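Local structure of signal transduction protein TRAP (Staphylococcus aureus, 4AE5) at residues I37-E40 against V46-S49; Y81-K86 against T112-Y117; R95-F100 against K130-F135. The protein is probably a signal transduction regulator of staphylococcal virulence whose phosphorylated form leads to agr activation, RNAIII synthesis and the expression of toxins and biofilm genes. All coordinates share one frame; numbering follows the deposited sequence.

Contact 1 (I37-E40 against V46-S49); sequences IFEE and VLKS
Glu-39 and Leu-47 bury the most surface where strand 35-41 of the antiparallel beta barrel meets the loop that follows it. The strand directs Ile-37 and Glu-39 at the loop. Phe-38 leaves the strand on the other side, and its ring meets those of Phe-62 and Tyr-117. Glu-39 carries the polar part. Its CG sits between the backbone N and the carbonyl carbon (chi1 57°), and the chain then runs out extended (chi2 175°) to bring the carboxylate to residue 46. There Glu-39 OE2 accepts a hydrogen bond from the backbone N of Val-46 at 2.9 Å, with an N-H...O angle of 149°. The N-H comes in nearly along the C-O axis of the carboxylate. OE2 also bonds the hydroxyl of Thr-45, and Glu-39 OE1 is hydrogen-bonded to His-24 ND1, so both oxygens of this buried carboxylate are engaged. Thr-45 OG1 also links the carboxylate to the loop backbone, through a hydrogen bond with Leu-47 N. Leu-47 supplies the apolar part, between the strand and helix 11-20, where it touches Ile-17. Ile-37 reaches the same helix at Leu-14. Ile-37 CG2 meets Leu-47 CD2 at 3.9 Å, the two side chains crossing at a slant.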
loop_
_atom_site.group_PDB
_atom_site.type_symbol
_atom_site.label_atom_id
_atom_site.label_comp_id
_atom_site.label_asym_id
_atom_site.label_seq_id
_atom_site.Cartn_x
_atom_site.Cartn_y
_atom_site.Cartn_z
ATOM N N ILE A 37 -7.960 -6.320 -4.621
ATOM C CA ILE A 37 -8.787 -6.169 -3.432
ATOM C C ILE A 37 -7.941 -6.364 -2.125
ATOM O O ILE A 37 -6.995 -7.205 -2.102
ATOM C CB ILE A 37 -10.041 -7.082 -3.516
ATOM C CG1 ILE A 37 -11.147 -6.633 -2.526
ATOM C CG2 ILE A 37 -9.660 -8.533 -3.230
ATOM C CD1 ILE A 37 -12.484 -7.286 -2.820
ATOM N N PHE A 38 -8.284 -5.619 -1.061
ATOM C CA PHE A 38 -7.574 -5.828 0.259
ATOM C C PHE A 38 -8.485 -5.610 1.473
ATOM O O PHE A 38 -9.537 -4.941 1.349
ATOM C CB PHE A 38 -6.277 -4.994 0.361
ATOM C CG PHE A 38 -6.474 -3.485 0.281
ATOM C CD1 PHE A 38 -6.808 -2.739 1.421
ATOM C CD2 PHE A 38 -6.293 -2.787 -0.933
ATOM C CE1 PHE A 38 -7.018 -1.334 1.344
ATOM C CE2 PHE A 38 -6.477 -1.403 -1.013
ATOM C CZ PHE A 38 -6.841 -0.666 0.105
ATOM N N GLU A 39 -8.073 -6.173 2.615
ATOM C CA GLU A 39 -8.707 -5.911 3.884
ATOM C C GLU A 39 -7.620 -5.856 4.895
ATOM O O GLU A 39 -6.621 -6.516 4.756
ATOM C CB GLU A 39 -9.772 -6.981 4.290
ATOM C CG GLU A 39 -9.255 -8.402 4.345
ATOM C CD GLU A 39 -10.309 -9.392 4.862
ATOM O OE1 GLU A 39 -11.291 -8.993 5.496
ATOM O OE2 GLU A 39 -10.186 -10.563 4.593
ATOM N N GLU A 40 -7.846 -5.092 5.942
ATOM C CA GLU A 40 -6.897 -4.962 7.026
ATOM C C GLU A 40 -7.600 -5.421 8.304
ATOM O O GLU A 40 -8.639 -4.847 8.693
ATOM C CB GLU A 40 -6.583 -3.473 7.143
ATOM C CG GLU A 40 -5.641 -3.065 8.260
ATOM C CD GLU A 40 -5.210 -1.606 8.003
ATOM O OE1 GLU A 40 -5.969 -0.628 8.249
ATOM O OE2 GLU A 40 -4.155 -1.463 7.449
ATOM N N VAL A 46 -10.941 -13.338 4.520
ATOM C CA VAL A 46 -11.732 -14.155 3.587
ATOM C C VAL A 46 -11.067 -14.372 2.208
ATOM O O VAL A 46 -11.644 -15.003 1.318
ATOM C CB VAL A 46 -13.168 -13.597 3.411
ATOM C CG1 VAL A 46 -13.967 -13.800 4.698
ATOM C CG2 VAL A 46 -13.139 -12.124 2.969
ATOM N N LEU A 47 -9.851 -13.864 2.036
ATOM C CA LEU A 47 -9.149 -13.982 0.757
ATOM C C LEU A 47 -8.383 -15.292 0.742
ATOM O O LEU A 47 -7.958 -15.739 1.802
ATOM C CB LEU A 47 -8.216 -12.796 0.593
ATOM C CG LEU A 47 -8.950 -11.459 0.539
ATOM C CD1 LEU A 47 -7.938 -10.317 0.422
ATOM C CD2 LEU A 47 -9.907 -11.484 -0.649
ATOM N N LYS A 48 -8.242 -15.944 -0.416
ATOM C CA LYS A 48 -7.519 -17.244 -0.507
ATOM C C LYS A 48 -6.125 -17.088 -1.153
ATOM O O LYS A 48 -5.974 -16.418 -2.173
ATOM C CB LYS A 48 -8.344 -18.331 -1.243
ATOM C CG LYS A 48 -9.826 -18.353 -0.867
ATOM C CD LYS A 48 -10.354 -19.770 -0.632
ATOM C CE LYS A 48 -10.638 -20.559 -1.917
ATOM N NZ LYS A 48 -12.098 -20.673 -2.220
ATOM N N SER A 49 -5.098 -17.673 -0.546
ATOM C CA SER A 49 -3.714 -17.285 -0.913
ATOM C C SER A 49 -3.325 -15.779 -1.159
ATOM O O SER A 49 -2.597 -15.458 -2.095
#

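Contact 2 (Y81-K86 against T112-Y117). With FMT (formic acid), chain E.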
loop_
_atom_site.group_PDB
_atom_site.type_symbol
_atom_site.label_atom_id
_atom_site.label_comp_id
_atom_site.label_asym_id
_atom_site.label_seq_id
_atom_site.Cartn_x
_atom_site.Cartn_y
_atom_site.Cartn_z
ATOM N N TYR A 81 16.116 -5.109 7.990
ATOM C CA TYR A 81 15.903 -4.456 9.326
ATOM C C TYR A 81 16.280 -2.981 9.289
ATOM O O TYR A 81 15.627 -2.125 9.936
ATOM C CB TYR A 81 16.671 -5.197 10.436
ATOM C CG TYR A 81 16.601 -4.631 11.864
ATOM C CD1 TYR A 81 17.301 -3.459 12.235
ATOM C CD2 TYR A 81 15.868 -5.304 12.857
ATOM C CE1 TYR A 81 17.247 -2.966 13.550
ATOM C CE2 TYR A 81 15.820 -4.841 14.175
ATOM C CZ TYR A 81 16.508 -3.663 14.522
ATOM O OH TYR A 81 16.448 -3.238 15.856
ATOM N N GLN A 82 17.324 -2.656 8.525
ATOM C CA GLN A 82 17.728 -1.260 8.441
ATOM C C GLN A 82 16.726 -0.471 7.579
ATOM O O GLN A 82 16.514 0.708 7.844
ATOM C CB GLN A 82 19.153 -1.095 7.866
ATOM C CG GLN A 82 20.265 -1.103 8.921
ATOM C CD GLN A 82 20.358 -2.419 9.671
ATOM O OE1 GLN A 82 19.948 -3.460 9.148
ATOM N NE2 GLN A 82 20.887 -2.390 10.913
ATOM N N LEU A 83 16.167 -1.127 6.548
ATOM C CA LEU A 83 15.200 -0.463 5.650
ATOM C C LEU A 83 14.004 -0.065 6.490
ATOM O O LEU A 83 13.535 1.103 6.488
ATOM C CB LEU A 83 14.752 -1.411 4.498
ATOM C CG LEU A 83 13.638 -0.961 3.566
ATOM C CD1 LEU A 83 13.936 0.373 2.948
ATOM C CD2 LEU A 83 13.388 -1.971 2.438
ATOM N N GLU A 84 13.485 -1.061 7.200
ATOM C CA GLU A 84 12.357 -0.833 8.077
ATOM C C GLU A 84 12.546 0.375 9.039
ATOM O O GLU A 84 11.706 1.240 9.101
ATOM C CB GLU A 84 12.027 -2.108 8.861
ATOM C CG GLU A 84 10.694 -2.051 9.509
ATOM C CD GLU A 84 10.310 -3.351 10.174
ATOM O OE1 GLU A 84 10.495 -4.461 9.570
ATOM O OE2 GLU A 84 9.898 -3.206 11.349
ATOM N N LYS A 85 13.632 0.407 9.813
ATOM C CA LYS A 85 13.897 1.527 10.724
ATOM C C LYS A 85 13.954 2.921 10.030
ATOM O O LYS A 85 13.470 3.972 10.531
ATOM C CB LYS A 85 15.229 1.273 11.406
ATOM C CG LYS A 85 15.477 2.211 12.560
ATOM C CD LYS A 85 16.732 1.843 13.370
ATOM C CE LYS A 85 17.231 3.140 13.995
ATOM N NZ LYS A 85 18.333 3.762 13.191
ATOM N N LYS A 86 14.567 2.917 8.857
ATOM C CA LYS A 86 14.590 4.094 8.102
ATOM C C LYS A 86 13.187 4.599 7.752
ATOM O O LYS A 86 12.942 5.781 7.934
ATOM C CB LYS A 86 15.402 3.879 6.855
ATOM C CG LYS A 86 15.278 5.010 5.867
ATOM C CD LYS A 86 16.642 5.481 5.501
ATOM C CE LYS A 86 17.249 6.225 6.667
ATOM N NZ LYS A 86 17.295 7.695 6.505
ATOM N N THR A 112 11.294 -10.431 1.171
ATOM C CA THR A 112 11.841 -9.173 1.629
ATOM C C THR A 112 11.387 -7.947 0.858
ATOM O O THR A 112 12.061 -6.915 0.907
ATOM C CB THR A 112 13.389 -9.196 1.702
ATOM O OG1 THR A 112 13.923 -9.612 0.427
ATOM C CG2 THR A 112 13.819 -10.203 2.755
ATOM N N THR A 113 10.275 -8.032 0.138
ATOM C CA THR A 113 9.833 -6.817 -0.608
ATOM C C THR A 113 8.863 -6.086 0.289
ATOM O O THR A 113 7.797 -6.612 0.643
ATOM C CB THR A 113 9.248 -7.165 -1.999
ATOM O OG1 THR A 113 10.259 -7.840 -2.746
ATOM C CG2 THR A 113 8.929 -5.904 -2.842
ATOM N N TYR A 114 9.253 -4.903 0.712
ATOM C CA TYR A 114 8.367 -4.065 1.556
ATOM C C TYR A 114 7.334 -3.380 0.679
ATOM O O TYR A 114 7.497 -3.355 -0.583
ATOM C CB TYR A 114 9.204 -3.114 2.439
ATOM C CG TYR A 114 9.713 -3.723 3.779
ATOM C CD1 TYR A 114 10.804 -4.590 3.807
ATOM C CD2 TYR A 114 9.152 -3.351 5.001
ATOM C CE1 TYR A 114 11.269 -5.147 4.991
ATOM C CE2 TYR A 114 9.621 -3.893 6.225
ATOM C CZ TYR A 114 10.679 -4.785 6.213
ATOM O OH TYR A 114 11.169 -5.329 7.407
ATOM N N LYS A 115 6.221 -2.942 1.309
ATOM C CA LYS A 115 5.184 -2.236 0.562
ATOM C C LYS A 115 4.766 -0.995 1.318
ATOM O O LYS A 115 4.716 -0.969 2.581
ATOM C CB LYS A 115 4.020 -3.168 0.157
ATOM C CG LYS A 115 3.011 -2.519 -0.825
ATOM C CD LYS A 115 2.200 -3.579 -1.595
ATOM C CE LYS A 115 1.218 -4.268 -0.695
ATOM N NZ LYS A 115 0.355 -5.203 -1.505
ATOM N N ILE A 116 4.459 0.053 0.554
ATOM C CA ILE A 116 3.874 1.271 1.126
ATOM C C ILE A 116 2.547 1.505 0.343
ATOM O O ILE A 116 2.560 1.400 -0.890
ATOM C CB ILE A 116 4.776 2.504 0.984
ATOM C CG1 ILE A 116 5.907 2.401 2.046
ATOM C CG2 ILE A 116 3.924 3.825 1.176
ATOM C CD1 ILE A 116 7.057 3.363 1.716
ATOM N N TYR A 117 1.453 1.788 1.053
ATOM C CA TYR A 117 0.282 2.430 0.428
ATOM C C TYR A 117 0.256 3.913 0.771
ATOM O O TYR A 117 0.253 4.250 1.961
ATOM C CB TYR A 117 -1.074 1.814 0.882
ATOM C CG TYR A 117 -1.476 0.402 0.350
ATOM C CD1 TYR A 117 -0.774 -0.223 -0.709
ATOM C CD2 TYR A 117 -2.564 -0.294 0.876
ATOM C CE1 TYR A 117 -1.144 -1.497 -1.181
ATOM C CE2 TYR A 117 -2.949 -1.579 0.364
ATOM C CZ TYR A 117 -2.234 -2.152 -0.655
ATOM O OH TYR A 117 -2.559 -3.410 -1.168
HETATM C C FMT E . -1.122 -3.451 -4.674
HETATM O O1 FMT E . -0.970 -3.825 -3.487
HETATM O O2 FMT E . -0.604 -4.225 -5.655
#
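This is a helix-on-sheet contact. Helix 80-88 packs against strand 114-120 of the barrel at Tyr-114. Tyr-114 does most of the work and is buried. Its CB points at the helix, and its ring meets Leu-83 and Glu-84. CD2 of Leu-83 lies 3.9 Å from Tyr-114 CD1, at an oblique position. The leucine also touches Ile-73 of the neighbouring strand 67-73. Glu-84 crosses the tyrosine at about a right angle. With CG anti to the backbone N (chi1 -165°) and the chain extended, its carboxylate is carried past the end of the ring, where OE1 reaches the hydroxyl. The carboxylate plane is turned 55° from the ring plane. OE1 comes to the ring edge, near its plane, and accepts a hydrogen bond from Tyr-114 OH. Tyr-114 OH to Glu-84 OE1 is modelled at 2.4 Å, too short to be taken at face value. Arg-107 of strand 100-108 makes a salt bridge to Glu-84 OE2 and also packs on Tyr-114. Further along the strand, Lys-115 NZ and Tyr-117 OH each bond O1 of a formic acid, both at 2.8 Å. Tyr-8 and Arg-160 also bond this molecule, which probably comes from the crystallisation liquor. The salt bridge to Arg-107 probably stabilises a charged carboxylate at Glu-84, with the phenol as a second polar partner of uncertain length.

Contact 3 (R95-F100 against K130-F135); sequences RNFGGF and KQSDAF
Phe-97 meets Ser-132 and Ala-134 with the outer end of its ring. Phe-97 CE2 lies 3.6 Å from Ser-132 OG and 3.7 Å from Ser-132 CB. Both serine atoms approach at the edge of the ring, and CB is in its plane. The methyl CB of Ala-134 is 3.9 Å from Phe-97 CZ, at an oblique position. The phenylalanine CG is anti to its own carbonyl carbon (chi1 -77°), which sends the ring out toward residues 132 and 134. The contact is small and lies at the surface of the protein. Ser-132 is the N-cap of helix 133-136. Ser-132 OG accepts a hydrogen bond from Phe-135 N at 3.2 Å, with an N-H...O angle of 153°. That OG is also hydrogen-bonded to the backbone O of Phe-129, in the preceding helix 123-131. The hydroxyl is thus held by the end of one helix and the first turn of the next, and its place beside Phe-97 is fixed from both. In the first segment, residues 97-100 form a type II beta turn that leads into strand 100-108 of the barrel. Phe-100 N bonds Phe-97 O at 3.0 Å. Gly-99 takes a positive phi of 83° within the turn and is paired through its backbone with Ala-121. CA of Arg-95 lies over one face of the Phe-100 ring, 3.7 Å above its plane and offset toward the rim. Phe-100 also touches Ile-59. Arg-95 in turn makes a salt bridge to Asp-92. In helix 133-136, Phe-135 lays a ring face over CA of Lys-130 and meets Phe-129 edge to face.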
loop_
_atom_site.group_PDB
_atom_site.type_symbol
_atom_site.label_atom_id
_atom_site.label_comp_id
_atom_site.label_asym_id
_atom_site.label_seq_id
_atom_site.Cartn_x
_atom_site.Cartn_y
_atom_site.Cartn_z
ATOM N N ARG A 95 1.747 14.132 5.941
ATOM C CA ARG A 95 0.350 14.029 6.303
ATOM C C ARG A 95 -0.434 15.338 6.093
ATOM O O ARG A 95 -1.655 15.334 5.948
ATOM C CB ARG A 95 0.303 13.649 7.765
ATOM C CG ARG A 95 -1.059 13.621 8.402
ATOM C CD ARG A 95 -0.863 13.865 9.930
ATOM N NE ARG A 95 -0.116 12.782 10.577
ATOM C CZ ARG A 95 -0.622 11.912 11.483
ATOM N NH1 ARG A 95 -1.904 11.937 11.859
ATOM N NH2 ARG A 95 0.177 10.990 12.011
ATOM N N ASN A 96 0.279 16.449 6.063
ATOM C CA ASN A 96 -0.382 17.738 5.805
ATOM C C ASN A 96 -0.359 18.223 4.357
ATOM O O ASN A 96 -0.912 19.294 4.067
ATOM C CB ASN A 96 0.249 18.818 6.654
ATOM C CG ASN A 96 0.116 18.511 8.100
ATOM O OD1 ASN A 96 1.109 18.421 8.766
ATOM N ND2 ASN A 96 -1.107 18.220 8.553
ATOM N N PHE A 97 0.234 17.448 3.473
ATOM C CA PHE A 97 0.265 17.826 2.040
ATOM C C PHE A 97 -1.120 17.768 1.379
ATOM O O PHE A 97 -1.993 16.960 1.716
ATOM C CB PHE A 97 1.308 16.950 1.301
ATOM C CG PHE A 97 2.751 17.341 1.522
ATOM C CD1 PHE A 97 3.208 17.864 2.732
ATOM C CD2 PHE A 97 3.659 17.203 0.491
ATOM C CE1 PHE A 97 4.546 18.200 2.912
ATOM C CE2 PHE A 97 4.987 17.537 0.662
ATOM C CZ PHE A 97 5.432 18.007 1.878
ATOM N N GLY A 98 -1.351 18.662 0.417
ATOM C CA GLY A 98 -2.667 18.756 -0.219
ATOM C C GLY A 98 -3.166 17.412 -0.723
ATOM O O GLY A 98 -2.417 16.610 -1.306
ATOM N N GLY A 99 -4.378 17.076 -0.316
ATOM C CA GLY A 99 -4.989 15.802 -0.793
ATOM C C GLY A 99 -4.611 14.533 -0.078
ATOM O O GLY A 99 -5.123 13.437 -0.421
ATOM N N PHE A 100 -3.752 14.624 0.941
ATOM C CA PHE A 100 -3.332 13.416 1.638
ATOM C C PHE A 100 -4.519 12.778 2.393
ATOM O O PHE A 100 -5.242 13.487 3.106
ATOM C CB PHE A 100 -2.241 13.713 2.666
ATOM C CG PHE A 100 -1.921 12.519 3.525
ATOM C CD1 PHE A 100 -0.992 11.623 3.118
ATOM C CD2 PHE A 100 -2.577 12.319 4.757
ATOM C CE1 PHE A 100 -0.656 10.478 3.870
ATOM C CE2 PHE A 100 -2.234 11.217 5.532
ATOM C CZ PHE A 100 -1.297 10.304 5.093
ATOM N N LYS A 130 4.626 13.227 -5.006
ATOM C CA LYS A 130 5.757 12.431 -5.429
ATOM C C LYS A 130 6.953 13.282 -5.917
ATOM O O LYS A 130 8.145 12.879 -5.880
ATOM C CB LYS A 130 5.259 11.434 -6.506
ATOM C CG LYS A 130 6.377 10.819 -7.319
ATOM C CD LYS A 130 5.954 9.485 -7.920
ATOM C CE LYS A 130 4.776 9.523 -8.826
ATOM N NZ LYS A 130 5.021 8.514 -9.984
ATOM N N GLN A 131 6.661 14.451 -6.440
ATOM C CA GLN A 131 7.746 15.348 -6.792
ATOM C C GLN A 131 8.383 16.113 -5.661
ATOM O O GLN A 131 9.451 16.716 -5.856
ATOM C CB GLN A 131 7.256 16.355 -7.836
ATOM C CG GLN A 131 6.506 15.719 -8.970
ATOM C CD GLN A 131 5.939 16.768 -9.862
ATOM O OE1 GLN A 131 6.704 17.419 -10.546
ATOM N NE2 GLN A 131 4.604 16.943 -9.879
ATOM N N SER A 132 7.757 16.195 -4.504
ATOM C CA SER A 132 8.292 17.025 -3.441
ATOM C C SER A 132 9.586 16.367 -2.912
ATOM O O SER A 132 9.772 15.122 -3.027
ATOM C CB SER A 132 7.305 17.092 -2.250
ATOM O OG SER A 132 7.094 15.771 -1.682
ATOM N N ASP A 133 10.412 17.193 -2.293
ATOM C CA ASP A 133 11.517 16.719 -1.433
ATOM C C ASP A 133 11.110 15.714 -0.399
ATOM O O ASP A 133 11.845 14.731 -0.261
ATOM C CB ASP A 133 12.284 17.876 -0.717
ATOM C CG ASP A 133 13.108 18.706 -1.672
ATOM O OD1 ASP A 133 13.211 18.393 -2.899
ATOM O OD2 ASP A 133 13.656 19.713 -1.195
ATOM N N ALA A 134 9.964 15.904 0.307
ATOM C CA ALA A 134 9.566 14.969 1.363
ATOM C C ALA A 134 9.433 13.539 0.748
ATOM O O ALA A 134 9.807 12.507 1.371
ATOM C CB ALA A 134 8.258 15.368 2.042
ATOM N N PHE A 135 8.971 13.467 -0.479
ATOM C CA PHE A 135 8.908 12.146 -1.121
ATOM C C PHE A 135 10.247 11.728 -1.706
ATOM O O PHE A 135 10.705 10.602 -1.447
ATOM C CB PHE A 135 7.817 12.098 -2.189
ATOM C CG PHE A 135 7.584 10.708 -2.760
ATOM C CD1 PHE A 135 8.490 10.188 -3.718
ATOM C CD2 PHE A 135 6.526 9.932 -2.325
ATOM C CE1 PHE A 135 8.275 8.918 -4.284
ATOM C CE2 PHE A 135 6.276 8.650 -2.904
ATOM C CZ PHE A 135 7.189 8.146 -3.858
#

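Contact 1 comes first along the chain. Contacts 2 and 3 follow and interleave, since the segments of one alternate with those of the other. Contacts 1 and 2 reach the same eight-stranded antiparallel barrel, with centres about 21 Å apart. They join a loop and a helix to its wall, and they touch where Phe-38 CD2 packs 3.8 Å from Tyr-117 CE2. Contact 3 lies across the chain's centre from contact 1, their centres about 29 Å apart. Its centre is about 19 Å from that of contact 2. Strand 114-120 of contact 2 leads on to helix 123-131 of contact 3. Contact 3 joins the turn before strand 100-108 to helix 133-136.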